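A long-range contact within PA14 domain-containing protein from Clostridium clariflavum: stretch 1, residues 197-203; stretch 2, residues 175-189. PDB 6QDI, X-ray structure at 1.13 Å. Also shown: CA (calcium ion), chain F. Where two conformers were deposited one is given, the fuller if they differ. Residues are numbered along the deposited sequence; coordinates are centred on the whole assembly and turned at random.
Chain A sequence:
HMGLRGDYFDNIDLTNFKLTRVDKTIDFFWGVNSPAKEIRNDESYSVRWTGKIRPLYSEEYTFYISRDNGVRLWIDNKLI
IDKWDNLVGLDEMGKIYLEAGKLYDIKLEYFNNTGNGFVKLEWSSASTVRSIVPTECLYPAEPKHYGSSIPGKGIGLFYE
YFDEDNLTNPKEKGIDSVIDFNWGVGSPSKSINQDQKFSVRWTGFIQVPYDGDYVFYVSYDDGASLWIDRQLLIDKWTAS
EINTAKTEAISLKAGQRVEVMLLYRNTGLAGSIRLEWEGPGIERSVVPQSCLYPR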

ATOM      1  N   LYS A 197      -5.578  18.492  -2.833  1.00  7.91           N
ATOM      2  CA  LYS A 197      -4.905  19.683  -2.375  1.00  8.01           C
ATOM      3  C   LYS A 197      -4.973  19.645  -0.858  1.00  7.49           C
ATOM      4  O   LYS A 197      -5.989  20.061  -0.240  1.00  8.29           O
ATOM      5  CB  LYS A 197      -5.593  20.923  -2.915  1.00  8.63           C
ATOM      6  CG  LYS A 197      -5.456  21.065  -4.409  1.00 10.59           C
ATOM      7  CD  LYS A 197      -6.199  22.292  -4.913  1.00 13.49           C
ATOM      8  CE  LYS A 197      -7.695  22.056  -4.893  1.00 18.72           C
ATOM      9  N   PHE A 198      -3.922  19.118  -0.217  1.00  7.08           N
ATOM     10  CA  PHE A 198      -3.960  18.889   1.222  1.00  6.90           C
ATOM     11  C   PHE A 198      -2.516  18.794   1.685  1.00  6.46           C
ATOM     12  O   PHE A 198      -1.599  18.728   0.874  1.00  6.88           O
ATOM     13  CB  PHE A 198      -4.787  17.648   1.574  1.00  6.96           C
ATOM     14  CG  PHE A 198      -4.275  16.367   0.971  1.00  6.86           C
ATOM     15  CD1 PHE A 198      -3.215  15.671   1.533  1.00  7.01           C
ATOM     16  CD2 PHE A 198      -4.859  15.834  -0.180  1.00  6.90           C
ATOM     17  CE1 PHE A 198      -2.735  14.496   0.928  1.00  7.43           C
ATOM     18  CE2 PHE A 198      -4.382  14.656  -0.734  1.00  7.94           C
ATOM     19  CZ  PHE A 198      -3.339  13.983  -0.189  1.00  7.41           C
ATOM     20  N   SER A 199      -2.326  18.790   3.014  1.00  6.33           N
ATOM     21  CA  SER A 199      -0.971  18.745   3.542  1.00  6.53           C
ATOM     22  C   SER A 199      -0.950  18.070   4.896  1.00  6.00           C
ATOM     23  O   SER A 199      -1.999  17.854   5.520  1.00  6.45           O
ATOM     24  CB  SER A 199      -0.357  20.141   3.572  1.00  6.48           C
ATOM     25  OG  SER A 199      -1.145  21.055   4.312  1.00  6.88           O
ATOM     26  N   VAL A 200       0.250  17.698   5.327  1.00  6.06           N
ATOM     27  CA  VAL A 200       0.465  16.932   6.538  1.00  5.87           C
ATOM     28  C   VAL A 200       1.725  17.440   7.220  1.00  5.66           C
ATOM     29  O   VAL A 200       2.717  17.724   6.575  1.00  6.61           O
ATOM     30  CB  VAL A 200       0.631  15.439   6.238  1.00  6.46           C
ATOM     31  CG1 VAL A 200       0.806  14.650   7.523  1.00  6.47           C
ATOM     32  CG2 VAL A 200      -0.550  14.878   5.453  1.00  7.16           C
ATOM     33  N   ARG A 201       1.656  17.504   8.558  1.00  6.19           N
ATOM     34  CA  ARG A 201       2.853  17.662   9.374  1.00  6.15           C
ATOM     35  C   ARG A 201       3.003  16.451  10.266  1.00  5.92           C
ATOM     36  O   ARG A 201       2.117  16.114  11.044  1.00  6.44           O
ATOM     37  CB  ARG A 201       2.768  18.922  10.237  1.00  6.56           C
ATOM     38  CG  ARG A 201       3.899  19.079  11.251  1.00  6.78           C
ATOM     39  CD  ARG A 201       3.999  20.493  11.788  1.00  7.39           C
ATOM     40  NE  ARG A 201       2.765  20.914  12.442  1.00  8.04           N
ATOM     41  CZ  ARG A 201       2.232  22.117  12.344  1.00  7.71           C
ATOM     42  NH1 ARG A 201       2.771  23.066  11.596  1.00  8.80           N
ATOM     43  NH2 ARG A 201       1.092  22.368  12.975  1.00  8.89           N
ATOM     44  N   TRP A 202       4.161  15.783  10.179  1.00  5.50           N
ATOM     45  CA  TRP A 202       4.539  14.724  11.096  1.00  5.85           C
ATOM     46  C   TRP A 202       5.641  15.248  12.011  1.00  5.66           C
ATOM     47  O   TRP A 202       6.599  15.878  11.549  1.00  6.08           O
ATOM     48  CB  TRP A 202       5.040  13.475  10.351  1.00  6.26           C
ATOM     49  CG  TRP A 202       3.968  12.695   9.663  1.00  5.94           C
ATOM     50  CD1 TRP A 202       3.081  11.865  10.257  1.00  6.31           C
ATOM     51  CD2 TRP A 202       3.688  12.660   8.251  1.00  5.71           C
ATOM     52  NE1 TRP A 202       2.262  11.310   9.324  1.00  6.28           N
ATOM     53  CE2 TRP A 202       2.622  11.773   8.083  1.00  6.36           C
ATOM     54  CE3 TRP A 202       4.244  13.275   7.134  1.00  6.24           C
ATOM     55  CZ2 TRP A 202       2.093  11.482   6.823  1.00  6.85           C
ATOM     56  CZ3 TRP A 202       3.720  13.005   5.899  1.00  7.61           C
ATOM     57  CH2 TRP A 202       2.663  12.115   5.743  1.00  7.57           C
ATOM     58  N   THR A 203       5.514  14.958  13.301  1.00  5.46           N
ATOM     59  CA  THR A 203       6.491  15.361  14.274  1.00  5.85           C
ATOM     60  C   THR A 203       6.771  14.243  15.277  1.00  5.55           C
ATOM     61  O   THR A 203       5.932  13.418  15.597  1.00  6.18           O
ATOM     62  CB  THR A 203       6.018  16.625  15.036  1.00  6.09           C
ATOM     63  OG1 THR A 203       4.753  16.387  15.654  1.00  6.98           O
ATOM     64  CG2 THR A 203       5.992  17.856  14.171  1.00  6.74           C
TER
HETATM   65 CA    CA F 405      -8.221  20.597   0.061  0.90  7.42          CA
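Stretch 2, residues 175-189: IDSVIDFNWGVGSPS

Alternation along a β-strand sorts side chains onto two faces, and aromatic residues on the inward face can hold a second segment at a distance through side chains alone. Residues 197-203 of this PA14 domain-containing protein illustrate the principle. From Phe198 to Thr203 the chain is extended; Phe198, Val200 and Trp202 direct their CA-to-CB bonds toward stretch 2, whereas that of Ser199 points away. Stretch 2 ends one strand at Asp176, passes through a loop, and enters a second strand at Asp180 that runs nearly antiparallel to the first stretch, at 170°. The two axes come no closer than 12.5 Å, a gap filled by large rings, and no backbone hydrogen bond crosses it.

Trp202, with chi1 at -73° (m) and chi2 at -77°, presents different parts of its indole to different partners. Its NE1 donates a nearly straight hydrogen bond to OD2 of Asp176 (2.8 Å, 168°), which satisfies the polar atom of a buried ring. The carboxylate lies near the indole plane, as an N-H donor requires, and so leaves the faces free. Over one of them sits Ile179: its m, m rotamer places CD1 3.4 Å from the centroid of the five-membered ring of Trp202, only 6° off the normal. The six-membered ring is nearly parallel to Phe181, at 19°, but slid aside, so the two barely overlap; Trp202 CZ2 and Phe181 CE2 nevertheless approach to 3.4 Å.

Trp183 also takes an m rotamer, with chi2 at -83°, and links the two aromatic ends of the contact. Its CH2 meets CH2 of Trp202 edge to edge at 4.4 Å, while its face receives the edge of Phe198, the planes standing at 87° with centroids 5.6 Å apart.

Phe198 adopts the p rotamer, its ring meeting Trp183 at its edge and Pro188 over one face. A type II' turn from Trp183 to Gly186, closed by Gly186 N to Trp183 O at 2.9 Å, redirects the segment that follows; Gly184 occupies its positive-phi position (58°), which favours glycine. Beyond the turn, Pro188 lays CD over a face of Phe198, 3.7 Å from the ring centroid, and its CG lies 4.2 Å from CG2 of Val200, which, in the t rotamer, makes this lighter contact through that methyl. Gly186 O comes within 3.4 Å of Phe198 CE2.

Just before the strand, the CA-to-CB bond of Lys197 points away from stretch 2, and its carbonyl O binds the calcium ion CA at 2.3 Å.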

ATOM      1  N   ILE A 175      -1.519   9.334  15.469  1.00  7.49           N
ATOM      2  CA  ILE A 175      -0.221   8.695  15.296  1.00  7.61           C
ATOM      3  C   ILE A 175      -0.242   7.845  14.023  1.00  7.34           C
ATOM      4  O   ILE A 175      -1.169   7.058  13.815  1.00  9.01           O
ATOM      5  CB  ILE A 175       0.166   7.857  16.532  1.00  9.27           C
ATOM      6  CG1 ILE A 175       0.401   8.790  17.722  1.00 11.06           C
ATOM      7  CG2 ILE A 175       1.432   7.025  16.213  1.00  9.84           C
ATOM      8  CD1 ILE A 175       0.584   8.094  19.040  1.00 13.20           C
ATOM      9  N   ASP A 176       0.773   8.029  13.169  1.00  7.29           N
ATOM     10  CA  ASP A 176       1.017   7.170  11.997  1.00  7.16           C
ATOM     11  C   ASP A 176       2.205   6.267  12.286  1.00  6.63           C
ATOM     12  O   ASP A 176       3.250   6.733  12.697  1.00  7.48           O
ATOM     13  CB  ASP A 176       1.301   8.024  10.737  1.00  7.44           C
ATOM     14  CG  ASP A 176       0.041   8.482  10.032  1.00  7.05           C
ATOM     15  OD1 ASP A 176      -0.908   7.674   9.973  1.00  7.90           O
ATOM     16  OD2 ASP A 176       0.000   9.644   9.545  1.00  6.71           O
ATOM     17  N   SER A 177       1.997   4.965  12.096  1.00  6.91           N
ATOM     18  CA  SER A 177       3.001   3.970  12.436  0.51  7.14           C
ATOM     19  C   SER A 177       4.333   4.166  11.716  1.00  6.66           C
ATOM     20  O   SER A 177       5.406   4.002  12.303  1.00  6.70           O
ATOM     21  CB  SER A 177       2.408   2.605  12.108  0.51  8.64           C
ATOM     22  OG  SER A 177       1.290   2.383  12.955  0.51 12.72           O
ATOM     23  N   VAL A 178       4.214   4.411  10.411  1.00  6.93           N
ATOM     24  CA  VAL A 178       5.317   4.699   9.523  1.00  7.22           C
ATOM     25  C   VAL A 178       4.911   5.774   8.525  1.00  6.93           C
ATOM     26  O   VAL A 178       3.725   6.034   8.377  1.00  8.76           O
ATOM     27  CB  VAL A 178       5.827   3.449   8.761  1.00  8.46           C
ATOM     28  CG1 VAL A 178       6.435   2.433   9.675  1.00  8.64           C
ATOM     29  CG2 VAL A 178       4.739   2.843   7.902  1.00  9.31           C
ATOM     30  N   ILE A 179       5.890   6.371   7.862  1.00  6.75           N
ATOM     31  CA  ILE A 179       5.598   7.296   6.790  1.00  6.82           C
ATOM     32  C   ILE A 179       5.874   6.557   5.473  1.00  6.33           C
ATOM     33  O   ILE A 179       6.976   6.556   4.961  1.00  6.83           O
ATOM     34  CB  ILE A 179       6.385   8.589   6.898  1.00  7.82           C
ATOM     35  CG1 ILE A 179       6.404   9.169   8.309  1.00  9.31           C
ATOM     36  CG2 ILE A 179       5.871   9.593   5.845  1.00  8.03           C
ATOM     37  CD1 ILE A 179       5.061   9.322   8.939  1.00 10.30           C
ATOM     38  N   ASP A 180       4.823   5.920   4.968  1.00  6.44           N
ATOM     39  CA  ASP A 180       4.925   5.098   3.756  1.00  6.95           C
ATOM     40  C   ASP A 180       3.582   5.167   3.062  1.00  6.65           C
ATOM     41  O   ASP A 180       2.769   4.252   3.212  1.00  8.38           O
ATOM     42  CB  ASP A 180       5.289   3.674   4.143  1.00  8.33           C
ATOM     43  CG  ASP A 180       5.554   2.792   2.963  1.00 10.95           C
ATOM     44  OD1 ASP A 180       5.803   3.319   1.874  1.00 13.97           O
ATOM     45  OD2 ASP A 180       5.569   1.555   3.130  1.00 12.04           O
ATOM     46  N   PHE A 181       3.332   6.256   2.352  1.00  6.31           N
ATOM     47  CA  PHE A 181       2.005   6.566   1.839  1.00  6.50           C
ATOM     48  C   PHE A 181       1.981   6.725   0.327  1.00  6.12           C
ATOM     49  O   PHE A 181       2.849   7.369  -0.269  1.00  6.53           O
ATOM     50  CB  PHE A 181       1.511   7.896   2.419  1.00  6.72           C
ATOM     51  CG  PHE A 181       1.131   7.812   3.877  1.00  6.88           C
ATOM     52  CD1 PHE A 181      -0.071   7.270   4.247  1.00  7.70           C
ATOM     53  CD2 PHE A 181       1.994   8.259   4.856  1.00  7.21           C
ATOM     54  CE1 PHE A 181      -0.448   7.226   5.558  1.00  8.33           C
ATOM     55  CE2 PHE A 181       1.649   8.137   6.192  1.00  8.26           C
ATOM     56  CZ  PHE A 181       0.413   7.634   6.546  1.00  9.06           C
ATOM     57  N   ASN A 182       0.932   6.180  -0.294  1.00  5.90           N
ATOM     58  CA  ASN A 182       0.617   6.443  -1.682  1.00  6.03           C
ATOM     59  C   ASN A 182      -0.887   6.361  -1.772  1.00  6.10           C
ATOM     60  O   ASN A 182      -1.461   5.267  -1.788  1.00  6.74           O
ATOM     61  CB  ASN A 182       1.328   5.492  -2.622  1.00  6.65           C
ATOM     62  CG  ASN A 182       1.007   5.795  -4.083  1.00  6.95           C
ATOM     63  OD1 ASN A 182       0.151   6.628  -4.369  1.00  6.76           O
ATOM     64  ND2 ASN A 182       1.673   5.111  -4.985  1.00  7.95           N
ATOM     65  N   TRP A 183      -1.525   7.529  -1.752  1.00  6.15           N
ATOM     66  CA  TRP A 183      -2.968   7.616  -1.708  1.00  6.86           C
ATOM     67  C   TRP A 183      -3.592   7.647  -3.110  1.00  6.26           C
ATOM     68  O   TRP A 183      -4.814   7.751  -3.203  1.00  6.62           O
ATOM     69  CB  TRP A 183      -3.425   8.876  -0.974  1.00  7.25           C
ATOM     70  CG  TRP A 183      -2.940   9.035   0.440  1.00  7.04           C
ATOM     71  CD1 TRP A 183      -3.485   8.477   1.557  1.00  7.14           C
ATOM     72  CD2 TRP A 183      -1.850   9.864   0.881  1.00  6.67           C
ATOM     73  NE1 TRP A 183      -2.758   8.864   2.672  1.00  7.30           N
ATOM     74  CE2 TRP A 183      -1.777   9.733   2.283  1.00  6.73           C
ATOM     75  CE3 TRP A 183      -0.955  10.723   0.238  1.00  7.24           C
ATOM     76  CZ2 TRP A 183      -0.848  10.467   3.061  1.00  7.30           C
ATOM     77  CZ3 TRP A 183      -0.006  11.385   0.995  1.00  7.97           C
ATOM     78  CH2 TRP A 183       0.025  11.259   2.380  1.00  7.70           C
ATOM     79  N   GLY A 184      -2.797   7.622  -4.175  1.00  6.45           N
ATOM     80  CA  GLY A 184      -3.357   7.964  -5.480  1.00  6.49           C
ATOM     81  C   GLY A 184      -3.927   9.354  -5.407  1.00  6.22           C
ATOM     82  O   GLY A 184      -3.233  10.293  -5.002  1.00  6.89           O
ATOM     83  N   VAL A 185      -5.177   9.512  -5.786  1.00  6.45           N
ATOM     84  CA  VAL A 185      -5.856  10.795  -5.728  1.00  6.70           C
ATOM     85  C   VAL A 185      -6.726  10.921  -4.468  1.00  6.70           C
ATOM     86  O   VAL A 185      -7.456  11.916  -4.314  1.00  7.87           O
ATOM     87  CB  VAL A 185      -6.630  11.119  -7.025  1.00  7.65           C
ATOM     88  CG1 VAL A 185      -5.650  11.281  -8.161  1.00  8.98           C
ATOM     89  CG2 VAL A 185      -7.700  10.089  -7.303  1.00  9.15           C
ATOM     90  N   GLY A 186      -6.611   9.975  -3.542  1.00  6.50           N
ATOM     91  CA  GLY A 186      -7.303  10.063  -2.257  1.00  6.82           C
ATOM     92  C   GLY A 186      -6.606  11.007  -1.260  1.00  6.48           C
ATOM     93  O   GLY A 186      -5.518  11.497  -1.501  1.00  7.51           O
ATOM     94  N   SER A 187      -7.304  11.206  -0.154  1.00  6.63           N
ATOM     95  CA  SER A 187      -6.787  12.015   0.938  1.00  7.53           C
ATOM     96  C   SER A 187      -6.368  11.137   2.097  1.00  7.32           C
ATOM     97  O   SER A 187      -6.643   9.937   2.126  1.00  7.30           O
ATOM     98  CB  SER A 187      -7.846  13.023   1.376  1.00  7.51           C
ATOM     99  OG  SER A 187      -8.105  13.884   0.297  1.00  9.05           O
ATOM    100  N   PRO A 188      -5.713  11.718   3.133  1.00  7.36           N
ATOM    101  CA  PRO A 188      -5.200  10.843   4.197  1.00  7.66           C
ATOM    102  C   PRO A 188      -6.251  10.307   5.147  1.00  7.83           C
ATOM    103  O   PRO A 188      -5.951   9.381   5.900  1.00  8.96           O
ATOM    104  CB  PRO A 188      -4.168  11.763   4.920  1.00  8.37           C
ATOM    105  CG  PRO A 188      -3.739  12.714   3.852  1.00  8.34           C
ATOM    106  CD  PRO A 188      -5.039  13.030   3.145  1.00  7.81           C
ATOM    107  N   SER A 189      -7.440  10.901   5.112  1.00  8.04           N
ATOM    108  CA  SER A 189      -8.560  10.496   5.944  1.00  8.80           C
ATOM    109  C   SER A 189      -9.793  11.000   5.246  1.00  8.75           C
ATOM    110  O   SER A 189      -9.724  11.988   4.499  1.00  8.86           O
ATOM    111  CB  SER A 189      -8.470  11.127   7.340  1.00  9.28           C
ATOM    112  OG  SER A 189      -9.628  10.838   8.058  1.00 10.22           O
TER
HETATM  113  O   HOH W   1     -10.166  21.558   1.103  1.00 12.16           O
HETATM  114  O   HOH W   2      -7.714  22.718  -0.815  1.00 10.56           O
HETATM  115  O   HOH W   3      -8.600  18.596   1.250  1.00  8.57           O